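PDB 4R12: putative uncharacterized protein from Dictyostelium purpureum, which probably serves as an essential subunit of gamma-secretase, the protease complex that cleaves proteins such as Notch receptors within the membrane. Local coordinates for residues Q198-S203 and L219-T224; A266-E271 and P382-S387; G274-E279 and S568-T573; S487-S492 and N560-V565; T491-T496 and N547-G552. All blocks are in the same frame, centred on the assembly; numbering follows the deposited sequence.

Contact 1 of 5, residues Q198-S203 and L219-T224; sequences QSIWSS and LPFDTT
Phe-221, in the nicastrin large lobe (zinc exopeptidase clan), meets Ile-200 and Gln-198. The segments come from strands 192-203 and 214-220, which do not pair directly. Strand 262-268 runs between them, antiparallel to the first and parallel to the second, and Phe-221 spans that interval from just past the end of its own strand. The tight part is the outer end of the ring: Ile-200 CD1 lies 3.8 Å from Phe-221 CE2, coming in obliquely, with the two side chains crossing at about a right angle. Phe-221 carries CG between its backbone N and carbonyl carbon (chi1 74°), which aims the ring at strand 192-203. The looser side is toward Ser-199, whose CA stays 4.4 Å from Phe-221 CE2 and whose hydroxyl is engaged with Asn-269 N. Neither side faces solvent: all the touching residues are buried, and Thr-502 and Ile-505 of helix 500-512 also pack on the ring. A serine in place of Phe-221 would probably leave a gap beside Ile-200 CD1 and Gln-198 O, where the ring now lies. At the ring's edge, and in its plane, Gln-198 O stands 3.7 Å from Phe-221 CZ.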
# COMPACT_ATOMS: atom_id res chain seq x y z
N GLN A 198 10.85 -0.26 1.53
CA GLN A 198 11.25 -0.71 2.85
C GLN A 198 10.06 -1.12 3.71
O GLN A 198 9.07 -0.38 3.82
CB GLN A 198 12.03 0.40 3.58
CG GLN A 198 13.33 0.83 2.89
CD GLN A 198 14.39 -0.27 2.90
OE1 GLN A 198 14.68 -0.86 3.94
NE2 GLN A 198 14.98 -0.55 1.74
N SER A 199 10.15 -2.31 4.31
CA SER A 199 9.22 -2.74 5.36
C SER A 199 9.74 -2.23 6.69
O SER A 199 10.88 -1.78 6.77
CB SER A 199 9.08 -4.27 5.39
OG SER A 199 8.71 -4.80 4.13
N ILE A 200 8.91 -2.30 7.73
CA ILE A 200 9.33 -1.88 9.07
C ILE A 200 8.85 -2.88 10.11
O ILE A 200 7.68 -3.30 10.09
CB ILE A 200 8.78 -0.48 9.46
CG1 ILE A 200 8.93 0.55 8.33
CG2 ILE A 200 9.50 0.07 10.71
CD1 ILE A 200 7.66 0.75 7.50
N TRP A 201 9.74 -3.29 11.02
CA TRP A 201 9.32 -4.14 12.13
C TRP A 201 9.79 -3.57 13.46
O TRP A 201 10.71 -2.73 13.52
CB TRP A 201 9.81 -5.59 11.95
CG TRP A 201 11.30 -5.77 11.96
CD1 TRP A 201 12.14 -5.69 10.88
CD2 TRP A 201 12.13 -6.11 13.08
NE1 TRP A 201 13.44 -5.93 11.27
CE2 TRP A 201 13.46 -6.19 12.61
CE3 TRP A 201 11.88 -6.31 14.44
CZ2 TRP A 201 14.53 -6.47 13.46
CZ3 TRP A 201 12.95 -6.60 15.28
CH2 TRP A 201 14.25 -6.69 14.78
N SER A 202 9.16 -4.02 14.54
CA SER A 202 9.38 -3.39 15.83
C SER A 202 9.02 -4.32 16.96
O SER A 202 8.12 -5.14 16.84
CB SER A 202 8.54 -2.11 15.94
OG SER A 202 8.74 -1.49 17.21
N SER A 203 9.73 -4.15 18.07
CA SER A 203 9.43 -4.82 19.33
C SER A 203 9.60 -3.81 20.47
O SER A 203 10.46 -2.94 20.39
CB SER A 203 10.34 -6.03 19.53
OG SER A 203 10.25 -6.51 20.86
N LEU A 219 0.88 -6.89 8.87
CA LEU A 219 -0.05 -6.47 7.84
C LEU A 219 0.73 -5.95 6.65
O LEU A 219 1.90 -5.57 6.77
CB LEU A 219 -1.01 -5.39 8.36
CG LEU A 219 -0.47 -4.09 8.97
CD1 LEU A 219 0.02 -3.09 7.91
CD2 LEU A 219 -1.55 -3.45 9.86
N PRO A 220 0.08 -5.95 5.47
CA PRO A 220 0.65 -5.29 4.30
C PRO A 220 0.22 -3.83 4.28
O PRO A 220 -0.98 -3.57 4.27
CB PRO A 220 0.02 -6.07 3.13
CG PRO A 220 -1.34 -6.49 3.67
CD PRO A 220 -1.15 -6.70 5.16
N PHE A 221 1.15 -2.88 4.33
CA PHE A 221 0.70 -1.48 4.37
C PHE A 221 0.68 -0.79 3.00
O PHE A 221 0.08 0.28 2.87
CB PHE A 221 1.51 -0.65 5.38
CG PHE A 221 2.92 -0.28 4.94
CD1 PHE A 221 3.17 0.92 4.27
CD2 PHE A 221 4.00 -1.10 5.27
CE1 PHE A 221 4.46 1.28 3.91
CE2 PHE A 221 5.28 -0.75 4.91
CZ PHE A 221 5.52 0.45 4.23
N ASP A 222 1.28 -1.39 1.99
CA ASP A 222 1.26 -0.75 0.67
C ASP A 222 -0.09 -0.96 -0.02
O ASP A 222 -0.85 -1.88 0.33
CB ASP A 222 2.41 -1.24 -0.22
CG ASP A 222 2.30 -2.72 -0.56
OD1 ASP A 222 2.15 -3.54 0.36
OD2 ASP A 222 2.37 -3.06 -1.77
N THR A 223 -0.39 -0.09 -0.97
CA THR A 223 -1.69 -0.06 -1.62
C THR A 223 -1.54 -0.01 -3.14
O THR A 223 -0.42 0.11 -3.66
CB THR A 223 -2.51 1.15 -1.18
OG1 THR A 223 -1.71 2.32 -1.36
CG2 THR A 223 -2.93 1.02 0.30
N THR A 224 -2.67 -0.07 -3.84
CA THR A 224 -2.65 0.05 -5.30
C THR A 224 -3.79 0.92 -5.78
O THR A 224 -4.76 1.15 -5.06
CB THR A 224 -2.78 -1.31 -6.01
OG1 THR A 224 -3.92 -2.01 -5.50
CG2 THR A 224 -1.53 -2.15 -5.80

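Contact 2 of 5, residues A266-E271 and P382-S387; sequences AFWNAE and PSSSMS
Glu-271 OE1 is gripped by two serine hydroxyls, Ser-384 OG across the contact and Ser-278 OG from helix 276-287. The site lies in the large lobe of nicastrin, where the loop leaving strand 262-268 meets the chain entering the short helix 385-389. Ser-384 OG donates to Glu-271 OE1 over 2.6 Å, a short bond that reaches the oxygen on its anti side, 15° out of the carboxylate plane. The glutamate gets there by folding: its chain bends at CB-CG (chi2 -68°), bringing the methylene carbons alongside the hydroxyl as well, with Glu-271 CG 3.5 Å from Ser-384 OG. Two hydroxyls on OE1, with OE2 bonded as well, are likely to limit rotation of the carboxylate, and every touching residue is buried, so the polar groups probably satisfy one another.

The other side of Ser-384 is apolar. Its CB rests 3.7 Å from Trp-268 CD1, approaching the indole obliquely, and the serine is thus held between the tryptophan and the glutamate. Trp-268 is itself packed from within its strand, with Ala-266 CB 3.6 Å above one face and offset toward the rim, while Phe-281 of helix 276-287 meets it with the ring planes at about 50°. The serine is anchored through its backbone too, since Ser-384 N bonds to Glu-324 OE2. One helical turn further on, Ser-387 N donates to Ser-384 O at 3.0 Å.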
# COMPACT_ATOMS: atom_id res chain seq x y z
N ALA A 266 5.01 -6.21 12.46
CA ALA A 266 5.65 -6.01 11.16
C ALA A 266 4.71 -5.34 10.16
O ALA A 266 3.56 -5.75 9.99
CB ALA A 266 6.17 -7.35 10.59
N PHE A 267 5.23 -4.30 9.50
CA PHE A 267 4.51 -3.58 8.46
C PHE A 267 5.20 -3.85 7.12
O PHE A 267 6.24 -3.24 6.85
CB PHE A 267 4.48 -2.07 8.74
CG PHE A 267 3.71 -1.69 9.99
CD1 PHE A 267 4.22 -1.93 11.26
CD2 PHE A 267 2.47 -1.07 9.88
CE1 PHE A 267 3.50 -1.58 12.39
CE2 PHE A 267 1.74 -0.72 11.02
CZ PHE A 267 2.26 -0.96 12.27
N TRP A 268 4.66 -4.77 6.32
CA TRP A 268 5.33 -5.24 5.10
C TRP A 268 5.06 -4.28 3.95
O TRP A 268 3.92 -3.88 3.73
CB TRP A 268 4.88 -6.65 4.68
CG TRP A 268 5.06 -7.72 5.70
CD1 TRP A 268 4.09 -8.55 6.18
CD2 TRP A 268 6.28 -8.09 6.37
NE1 TRP A 268 4.62 -9.41 7.11
CE2 TRP A 268 5.96 -9.15 7.24
CE3 TRP A 268 7.60 -7.63 6.31
CZ2 TRP A 268 6.93 -9.75 8.05
CZ3 TRP A 268 8.54 -8.23 7.11
CH2 TRP A 268 8.20 -9.28 7.98
N ASN A 269 6.11 -3.92 3.21
CA ASN A 269 5.95 -3.04 2.06
C ASN A 269 6.01 -3.84 0.76
O ASN A 269 6.55 -4.94 0.73
CB ASN A 269 7.04 -1.96 2.07
CG ASN A 269 6.63 -0.71 1.31
OD1 ASN A 269 5.66 -0.72 0.55
ND2 ASN A 269 7.39 0.38 1.50
N ALA A 270 5.43 -3.28 -0.30
CA ALA A 270 5.42 -3.85 -1.65
C ALA A 270 4.80 -5.26 -1.73
O ALA A 270 5.08 -6.04 -2.65
CB ALA A 270 6.85 -3.85 -2.22
N GLU A 271 3.92 -5.57 -0.77
CA GLU A 271 3.22 -6.84 -0.78
C GLU A 271 2.25 -6.96 -1.95
O GLU A 271 1.99 -8.07 -2.42
CB GLU A 271 2.45 -7.05 0.53
CG GLU A 271 3.35 -7.17 1.71
CD GLU A 271 4.18 -8.45 1.68
OE1 GLU A 271 3.66 -9.51 2.07
OE2 GLU A 271 5.34 -8.39 1.26
N PRO A 382 -5.70 -13.91 -0.55
CA PRO A 382 -4.37 -13.33 -0.74
C PRO A 382 -3.90 -12.62 0.52
O PRO A 382 -4.59 -11.72 1.00
CB PRO A 382 -4.58 -12.32 -1.88
CG PRO A 382 -5.80 -12.77 -2.58
CD PRO A 382 -6.67 -13.45 -1.56
N SER A 383 -2.77 -13.04 1.06
CA SER A 383 -2.30 -12.52 2.34
C SER A 383 -0.82 -12.77 2.51
O SER A 383 -0.27 -13.72 1.95
CB SER A 383 -3.07 -13.16 3.50
OG SER A 383 -2.97 -14.57 3.44
N SER A 384 -0.19 -11.91 3.30
CA SER A 384 1.24 -11.99 3.58
C SER A 384 1.61 -13.26 4.35
O SER A 384 2.78 -13.69 4.31
CB SER A 384 1.68 -10.76 4.38
OG SER A 384 1.57 -9.60 3.56
N SER A 385 0.64 -13.82 5.07
CA SER A 385 0.84 -15.08 5.78
C SER A 385 1.22 -16.20 4.83
O SER A 385 1.90 -17.15 5.22
CB SER A 385 -0.42 -15.47 6.55
OG SER A 385 -0.66 -14.59 7.64
N MET A 386 0.77 -16.10 3.59
CA MET A 386 1.15 -17.07 2.57
C MET A 386 2.67 -17.24 2.43
O MET A 386 3.15 -18.34 2.13
CB MET A 386 0.56 -16.68 1.22
CG MET A 386 -0.95 -16.86 1.14
SD MET A 386 -1.61 -16.37 -0.47
CE MET A 386 -3.20 -17.17 -0.43
N SER A 387 3.42 -16.16 2.66
CA SER A 387 4.87 -16.25 2.54
C SER A 387 5.43 -17.14 3.64
O SER A 387 6.37 -17.90 3.41
CB SER A 387 5.51 -14.86 2.60
OG SER A 387 5.03 -14.06 1.54

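Contact 3 of 5, residues G274-E279 and S568-T573; sequences GYVGSE and SYPIFT. With NAG (2-acetamido-2-deoxy-beta-D-glucopyranose), chain F.
Val-276 and Pro-570 slide past each other in opposite directions, and the pressure falls on two carbons: Val-276 CG1 and Pro-570 CG are 3.5 Å apart, tighter than usual van der Waals contact. The proline ring thereby lies against the first turn of helix 276-287, for which Tyr-275 holds the N-cap position. Its CG also faces the backbone just ahead, with Gly-274 O 3.6 Å from Pro-570 CG. A glycine suits this spot twice over. Its backbone angles (phi 90°, psi 29°) would jam a CB against the preceding carbonyl, and a CB there would also run into Pro-570 CG.

Tyr-569, the residue before the proline, lays its ring against a sugar. NAG C6 sits 3.3 Å above one face of the phenol ring, offset toward its rim, in a CH-pi arrangement, while the ring oxygen NAG O5 lies 3.2 Å from Tyr-569 CE2. Ser-568 adds its CB, 3.9 Å from NAG C5. Without the phenol, as with an alanine here, NAG C6 would probably lose its aromatic platform and the glycan turn more freely. Ser-568 N bonds to Asn-566 OD1, closing an Asx turn at the glycosylated asparagine. The sugar is N-linked to Asn-566, and Ser-568 is the serine of its Asn-X-Ser sequon: a surface N-glycosylation site, joined through Pro-570 to the buried start of a helix.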
# COMPACT_ATOMS: atom_id res chain seq x y z
N GLY A 274 3.52 -9.01 -5.43
CA GLY A 274 4.07 -10.35 -5.30
C GLY A 274 4.67 -10.68 -3.95
O GLY A 274 5.61 -11.46 -3.86
N TYR A 275 4.14 -10.05 -2.89
CA TYR A 275 4.58 -10.32 -1.52
C TYR A 275 6.08 -10.15 -1.30
O TYR A 275 6.66 -10.91 -0.53
CB TYR A 275 4.19 -11.75 -1.10
CG TYR A 275 2.74 -12.08 -1.32
CD1 TYR A 275 1.75 -11.49 -0.54
CD2 TYR A 275 2.35 -13.00 -2.29
CE1 TYR A 275 0.42 -11.78 -0.73
CE2 TYR A 275 1.00 -13.30 -2.49
CZ TYR A 275 0.05 -12.69 -1.69
OH TYR A 275 -1.29 -12.95 -1.86
N VAL A 276 6.73 -9.19 -1.95
CA VAL A 276 8.19 -9.20 -1.91
C VAL A 276 8.76 -8.76 -0.57
O VAL A 276 9.87 -9.15 -0.22
CB VAL A 276 8.80 -8.35 -3.03
CG1 VAL A 276 8.37 -8.90 -4.39
CG2 VAL A 276 8.41 -6.90 -2.89
N GLY A 277 7.99 -7.97 0.19
CA GLY A 277 8.41 -7.57 1.52
C GLY A 277 8.49 -8.73 2.51
O GLY A 277 9.53 -8.96 3.12
N SER A 278 7.39 -9.46 2.67
CA SER A 278 7.42 -10.64 3.53
C SER A 278 8.42 -11.68 3.02
O SER A 278 9.18 -12.26 3.80
CB SER A 278 6.03 -11.26 3.69
OG SER A 278 5.38 -11.48 2.45
N GLU A 279 8.46 -11.91 1.71
CA GLU A 279 9.38 -12.91 1.16
C GLU A 279 10.85 -12.58 1.41
O GLU A 279 11.63 -13.46 1.79
CB GLU A 279 9.14 -13.10 -0.34
CG GLU A 279 7.86 -13.85 -0.67
CD GLU A 279 7.88 -15.34 -0.28
OE1 GLU A 279 8.90 -15.83 0.24
OE2 GLU A 279 6.85 -16.01 -0.51
N SER A 568 10.81 -16.37 -12.23
CA SER A 568 9.77 -17.06 -11.47
C SER A 568 9.27 -16.19 -10.33
O SER A 568 8.16 -16.36 -9.85
CB SER A 568 10.29 -18.39 -10.93
OG SER A 568 10.63 -19.27 -11.99
N TYR A 569 10.11 -15.26 -9.88
CA TYR A 569 9.72 -14.30 -8.84
C TYR A 569 8.97 -13.13 -9.49
O TYR A 569 9.00 -12.99 -10.72
CB TYR A 569 10.95 -13.82 -8.06
CG TYR A 569 11.59 -14.89 -7.19
CD1 TYR A 569 10.98 -15.31 -6.01
CD2 TYR A 569 12.81 -15.47 -7.54
CE1 TYR A 569 11.56 -16.29 -5.20
CE2 TYR A 569 13.40 -16.44 -6.74
CZ TYR A 569 12.77 -16.84 -5.57
OH TYR A 569 13.35 -17.81 -4.78
N PRO A 570 8.28 -12.31 -8.69
CA PRO A 570 7.54 -11.22 -9.34
C PRO A 570 8.48 -10.21 -9.99
O PRO A 570 9.42 -9.75 -9.36
CB PRO A 570 6.73 -10.58 -8.19
CG PRO A 570 7.36 -11.06 -6.93
CD PRO A 570 7.98 -12.40 -7.25
N ILE A 571 8.22 -9.88 -11.25
CA ILE A 571 9.04 -8.90 -11.96
C ILE A 571 8.23 -7.68 -12.34
O ILE A 571 7.49 -7.70 -13.32
CB ILE A 571 9.66 -9.48 -13.24
CG1 ILE A 571 10.49 -10.72 -12.92
CG2 ILE A 571 10.50 -8.40 -13.95
CD1 ILE A 571 11.64 -10.45 -11.97
N PHE A 572 8.36 -6.61 -11.56
CA PHE A 572 7.69 -5.34 -11.84
C PHE A 572 8.72 -4.23 -11.77
O PHE A 572 9.46 -4.14 -10.80
CB PHE A 572 6.56 -5.07 -10.85
CG PHE A 572 5.47 -6.09 -10.88
CD1 PHE A 572 4.41 -5.95 -11.77
CD2 PHE A 572 5.50 -7.18 -10.05
CE1 PHE A 572 3.39 -6.90 -11.80
CE2 PHE A 572 4.50 -8.13 -10.09
CZ PHE A 572 3.44 -7.98 -10.97
N THR A 573 8.76 -3.41 -12.81
CA THR A 573 9.71 -2.31 -12.87
C THR A 573 9.02 -1.07 -13.38
O THR A 573 8.51 -1.03 -14.50
CB THR A 573 10.92 -2.62 -13.80
OG1 THR A 573 10.45 -2.83 -15.14
CG2 THR A 573 11.68 -3.86 -13.32
C1 NAG F . 13.78 -19.64 -9.44
C2 NAG F . 14.66 -20.77 -8.98
C3 NAG F . 13.92 -21.83 -8.20
C4 NAG F . 12.88 -21.25 -7.26
C5 NAG F . 12.09 -20.15 -7.92
C6 NAG F . 11.16 -19.41 -6.96
C7 NAG F . 16.51 -20.83 -10.38
C8 NAG F . 16.68 -20.09 -11.68
N2 NAG F . 15.31 -21.30 -10.14
O3 NAG F . 14.87 -22.50 -7.38
O4 NAG F . 12.04 -22.29 -6.82
O5 NAG F . 13.09 -19.23 -8.30
O6 NAG F . 9.80 -19.78 -7.08
O7 NAG F . 17.40 -21.00 -9.58

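Contact 4 of 5, residues S487-S492 and N560-V565; sequences SVFGTS and NVWKIV
With Phe-489 CG opposite the backbone N (chi1 176°) and Trp-562 CG opposite its own carbonyl carbon (chi1 -71°), the two aromatic side chains are swung together and cross at about a right angle. Trp-562 sits on strand 561-564, which pairs with strand 553-556 in a small antiparallel hairpin. Asn-560 and Val-561 together face Asp-556 as a G1 beta bulge. The indole leaves this hairpin and enters the corner that the chain turns at Thr-491. There the benzo end does the apolar work, with Trp-562 CZ2 3.9 Å from Phe-489 CD2. The pyrrole end is held only lightly: NE1 donates a weak bond of 3.3 Å to Gly-490 O, bent to 142°, with the oxygen at the ring's edge. Thr-491 O is equally near to NE1, but its angle is too poor for a bond. A further weak bond runs from NE1 to Glu-193 OE1, so NE1 has two weak bonds, to Gly-490 O and Glu-193 OE1. At the backbone angles of Gly-490 a CB would strike the preceding carbonyl. Phe-555 of the partner strand meets the indole edge-to-face, and Ser-492 CA comes within 3.6 Å of Trp-562 CZ2.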
# COMPACT_ATOMS: atom_id res chain seq x y z
N SER A 487 5.99 2.48 -4.71
CA SER A 487 6.93 3.13 -5.64
C SER A 487 8.15 2.23 -5.85
O SER A 487 8.04 0.99 -5.76
CB SER A 487 7.33 4.54 -5.13
OG SER A 487 8.14 5.22 -6.07
N VAL A 488 9.30 2.82 -6.15
CA VAL A 488 10.46 2.03 -6.55
C VAL A 488 11.47 1.82 -5.42
O VAL A 488 11.62 2.66 -4.53
CB VAL A 488 11.17 2.66 -7.77
CG1 VAL A 488 10.25 2.62 -8.97
CG2 VAL A 488 11.62 4.09 -7.47
N PHE A 489 12.15 0.68 -5.48
CA PHE A 489 13.05 0.29 -4.41
C PHE A 489 14.24 1.22 -4.27
O PHE A 489 14.66 1.54 -3.16
CB PHE A 489 13.55 -1.14 -4.63
CG PHE A 489 14.56 -1.57 -3.61
CD1 PHE A 489 14.16 -1.99 -2.36
CD2 PHE A 489 15.92 -1.52 -3.90
CE1 PHE A 489 15.10 -2.37 -1.40
CE2 PHE A 489 16.87 -1.91 -2.96
CZ PHE A 489 16.46 -2.33 -1.71
N GLY A 490 14.81 1.63 -5.40
CA GLY A 490 16.03 2.41 -5.41
C GLY A 490 16.83 2.10 -6.66
O GLY A 490 16.39 1.30 -7.48
N THR A 491 17.99 2.74 -6.81
CA THR A 491 18.82 2.53 -8.00
C THR A 491 19.81 1.39 -7.83
O THR A 491 20.38 0.91 -8.81
CB THR A 491 19.58 3.80 -8.37
OG1 THR A 491 20.15 4.37 -7.18
CG2 THR A 491 18.64 4.82 -8.97
N SER A 492 20.03 0.97 -6.58
CA SER A 492 20.88 -0.17 -6.27
C SER A 492 20.57 -0.67 -4.86
O SER A 492 19.73 -0.09 -4.17
CB SER A 492 22.36 0.19 -6.37
OG SER A 492 22.77 0.92 -5.23
N ASN A 560 26.74 -1.62 -13.65
CA ASN A 560 25.97 -0.74 -12.78
C ASN A 560 24.48 -0.72 -13.14
O ASN A 560 23.90 0.34 -13.42
CB ASN A 560 26.54 0.67 -12.80
CG ASN A 560 26.33 1.40 -11.49
OD1 ASN A 560 25.57 2.36 -11.41
ND2 ASN A 560 27.01 0.93 -10.44
N VAL A 561 23.87 -1.90 -13.13
CA VAL A 561 22.51 -2.08 -13.61
C VAL A 561 21.78 -3.20 -12.86
O VAL A 561 22.42 -4.13 -12.35
CB VAL A 561 22.51 -2.38 -15.13
CG1 VAL A 561 23.04 -3.78 -15.41
CG2 VAL A 561 21.13 -2.22 -15.71
N TRP A 562 20.46 -3.10 -12.76
CA TRP A 562 19.66 -4.20 -12.25
C TRP A 562 19.61 -5.32 -13.30
O TRP A 562 19.52 -5.03 -14.49
CB TRP A 562 18.23 -3.76 -11.91
CG TRP A 562 18.10 -2.87 -10.71
CD1 TRP A 562 17.84 -1.52 -10.71
CD2 TRP A 562 18.19 -3.25 -9.33
NE1 TRP A 562 17.77 -1.05 -9.42
CE2 TRP A 562 17.98 -2.09 -8.56
CE3 TRP A 562 18.42 -4.46 -8.67
CZ2 TRP A 562 18.01 -2.10 -7.16
CZ3 TRP A 562 18.45 -4.48 -7.28
CH2 TRP A 562 18.25 -3.30 -6.54
N LYS A 563 19.66 -6.57 -12.85
CA LYS A 563 19.52 -7.73 -13.73
C LYS A 563 18.41 -8.68 -13.26
O LYS A 563 18.24 -8.91 -12.06
CB LYS A 563 20.84 -8.51 -13.81
CG LYS A 563 21.91 -7.89 -14.69
CD LYS A 563 22.01 -8.61 -16.04
CE LYS A 563 23.23 -8.17 -16.83
NZ LYS A 563 24.52 -8.63 -16.23
N ILE A 564 17.64 -9.22 -14.20
CA ILE A 564 16.68 -10.27 -13.88
C ILE A 564 17.38 -11.63 -13.89
O ILE A 564 17.78 -12.13 -14.93
CB ILE A 564 15.50 -10.29 -14.87
CG1 ILE A 564 14.78 -8.94 -14.90
CG2 ILE A 564 14.52 -11.38 -14.47
CD1 ILE A 564 13.72 -8.84 -15.98
N VAL A 565 17.54 -12.22 -12.71
CA VAL A 565 18.23 -13.50 -12.59
C VAL A 565 17.24 -14.65 -12.49
O VAL A 565 17.61 -15.81 -12.67
CB VAL A 565 19.17 -13.51 -11.38
CG1 VAL A 565 20.26 -12.46 -11.56
CG2 VAL A 565 18.39 -13.24 -10.09

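Contact 5 of 5, residues T491-T496 and N547-G552; sequences TSLTTT and NALSLG
Asn-547 meets Thr-496 with one arm of its amide and Leu-493 with the other. From CB, the asparagine places CG beside its backbone N (chi1 -73°), and the amide then forks toward the 491-496 loop. OD1 lies 3.9 Å from Thr-496 CG2, and its stronger partner is Gln-198 NE2 on the neighbouring strand 192-203, a hydrogen bond. ND2 rests 4.1 Å from Leu-493 CD2. It also donates to a water, 2.8 Å from ND2, and is bonded to Tyr-280 OH as well. That water in turn donates to Leu-493 O, again over 2.8 Å, and so ties strand 542-548 to the loop where the two make no direct polar bond.

The loop that receives the water is a type I beta turn from Ser-492 to Thr-495. An ST turn tightens it, in which Thr-494 N donates to Ser-492 OG at 3.0 Å. Leu-493 occupies the second position of the beta turn, and its side chain crosses both Asn-547 and Leu-549 at about a right angle. The leucines touch methyl to methyl, CD2 of Leu-493 lying 3.8 Å from CD2 of Leu-549. Leu-549 reaches this point with CG anti to the backbone N (chi1 175°), its side chain also resting on Pro-194 and Tyr-280. Past it the chain bends through a second ST turn, Gly-552 N donating to Ser-550 OG over 3.1 Å at 160°.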
# COMPACT_ATOMS: atom_id res chain seq x y z
N THR A 491 17.99 2.74 -6.81
CA THR A 491 18.82 2.53 -8.00
C THR A 491 19.81 1.39 -7.83
O THR A 491 20.38 0.91 -8.81
CB THR A 491 19.58 3.80 -8.37
OG1 THR A 491 20.15 4.37 -7.18
CG2 THR A 491 18.64 4.82 -8.97
N SER A 492 20.03 0.97 -6.58
CA SER A 492 20.88 -0.17 -6.27
C SER A 492 20.57 -0.67 -4.86
O SER A 492 19.73 -0.09 -4.17
CB SER A 492 22.36 0.19 -6.37
OG SER A 492 22.77 0.92 -5.23
N LEU A 493 21.26 -1.70 -4.41
CA LEU A 493 21.08 -2.20 -3.05
C LEU A 493 21.67 -1.25 -2.01
O LEU A 493 21.38 -1.36 -0.81
CB LEU A 493 21.69 -3.59 -2.91
CG LEU A 493 20.88 -4.70 -3.59
CD1 LEU A 493 21.68 -6.00 -3.67
CD2 LEU A 493 19.56 -4.91 -2.85
N THR A 494 22.47 -0.29 -2.46
CA THR A 494 23.10 0.65 -1.55
C THR A 494 22.53 2.06 -1.71
O THR A 494 22.98 3.01 -1.06
CB THR A 494 24.61 0.68 -1.75
OG1 THR A 494 24.91 1.27 -3.03
CG2 THR A 494 25.15 -0.74 -1.73
N THR A 495 21.55 2.21 -2.59
CA THR A 495 20.92 3.50 -2.78
C THR A 495 19.41 3.36 -2.70
O THR A 495 18.71 3.55 -3.70
CB THR A 495 21.30 4.15 -4.13
OG1 THR A 495 20.98 3.25 -5.20
CG2 THR A 495 22.79 4.45 -4.17
N THR A 496 18.91 3.04 -1.51
CA THR A 496 17.48 2.79 -1.31
C THR A 496 16.68 4.09 -1.27
O THR A 496 17.19 5.14 -0.90
CB THR A 496 17.20 2.02 -0.00
OG1 THR A 496 17.75 2.73 1.11
CG2 THR A 496 17.81 0.61 -0.07
N ASN A 547 14.66 -4.24 3.56
CA ASN A 547 14.42 -4.28 2.12
C ASN A 547 13.16 -5.07 1.74
O ASN A 547 12.95 -6.18 2.24
CB ASN A 547 15.60 -4.91 1.38
CG ASN A 547 16.83 -4.03 1.31
OD1 ASN A 547 16.79 -2.82 1.58
ND2 ASN A 547 17.94 -4.62 0.90
N ALA A 548 12.36 -4.51 0.84
CA ALA A 548 11.24 -5.22 0.24
C ALA A 548 11.44 -5.16 -1.26
O ALA A 548 11.22 -4.13 -1.90
CB ALA A 548 9.91 -4.59 0.66
N LEU A 549 11.89 -6.29 -1.82
CA LEU A 549 12.41 -6.36 -3.18
C LEU A 549 12.33 -7.79 -3.67
O LEU A 549 12.65 -8.73 -2.93
CB LEU A 549 13.86 -5.86 -3.24
CG LEU A 549 14.63 -5.95 -4.58
CD1 LEU A 549 14.06 -4.99 -5.61
CD2 LEU A 549 16.13 -5.70 -4.39
N SER A 550 11.90 -7.96 -4.91
CA SER A 550 11.77 -9.29 -5.50
C SER A 550 13.09 -10.03 -5.44
O SER A 550 14.15 -9.44 -5.65
CB SER A 550 11.28 -9.20 -6.94
OG SER A 550 11.21 -10.50 -7.53
N LEU A 551 13.04 -11.32 -5.15
CA LEU A 551 14.24 -12.15 -5.19
C LEU A 551 14.68 -12.43 -6.63
O LEU A 551 15.76 -13.01 -6.87
CB LEU A 551 14.00 -13.47 -4.44
CG LEU A 551 13.77 -13.36 -2.93
CD1 LEU A 551 13.50 -14.74 -2.34
CD2 LEU A 551 14.95 -12.70 -2.23
N GLY A 552 13.86 -12.03 -7.59
CA GLY A 552 14.16 -12.24 -9.00
C GLY A 552 15.19 -11.28 -9.57
O GLY A 552 15.68 -11.49 -10.69
O HOH W 1 20.34 -3.21 0.99

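How the contacts relate
Contacts 1 and 2 lie side by side, their centres 8 Å apart: strand 262-268 of contact 2 runs between the two strands of contact 1, with Phe-267 N bonded to Ile-200 O (2.7 Å). Contact 2 passes to contact 3 through helix 276-287, where Ser-278 OG reaches Ser-387 OG at 2.8 Å. Contacts 4 and 5 both use Thr-491 and Ser-492, with centres only 6 Å apart, and are also joined by the bond of Val-565 N to Gly-552 O. Contact 5 is tied to contact 3, about 11 Å away between centres, by Ser-550 OG and Pro-570 O (2.7 Å). The glycan touches contact 3 directly, whereas the side chain of Leu-549 in contact 5 is about 14 Å from a bound sugar.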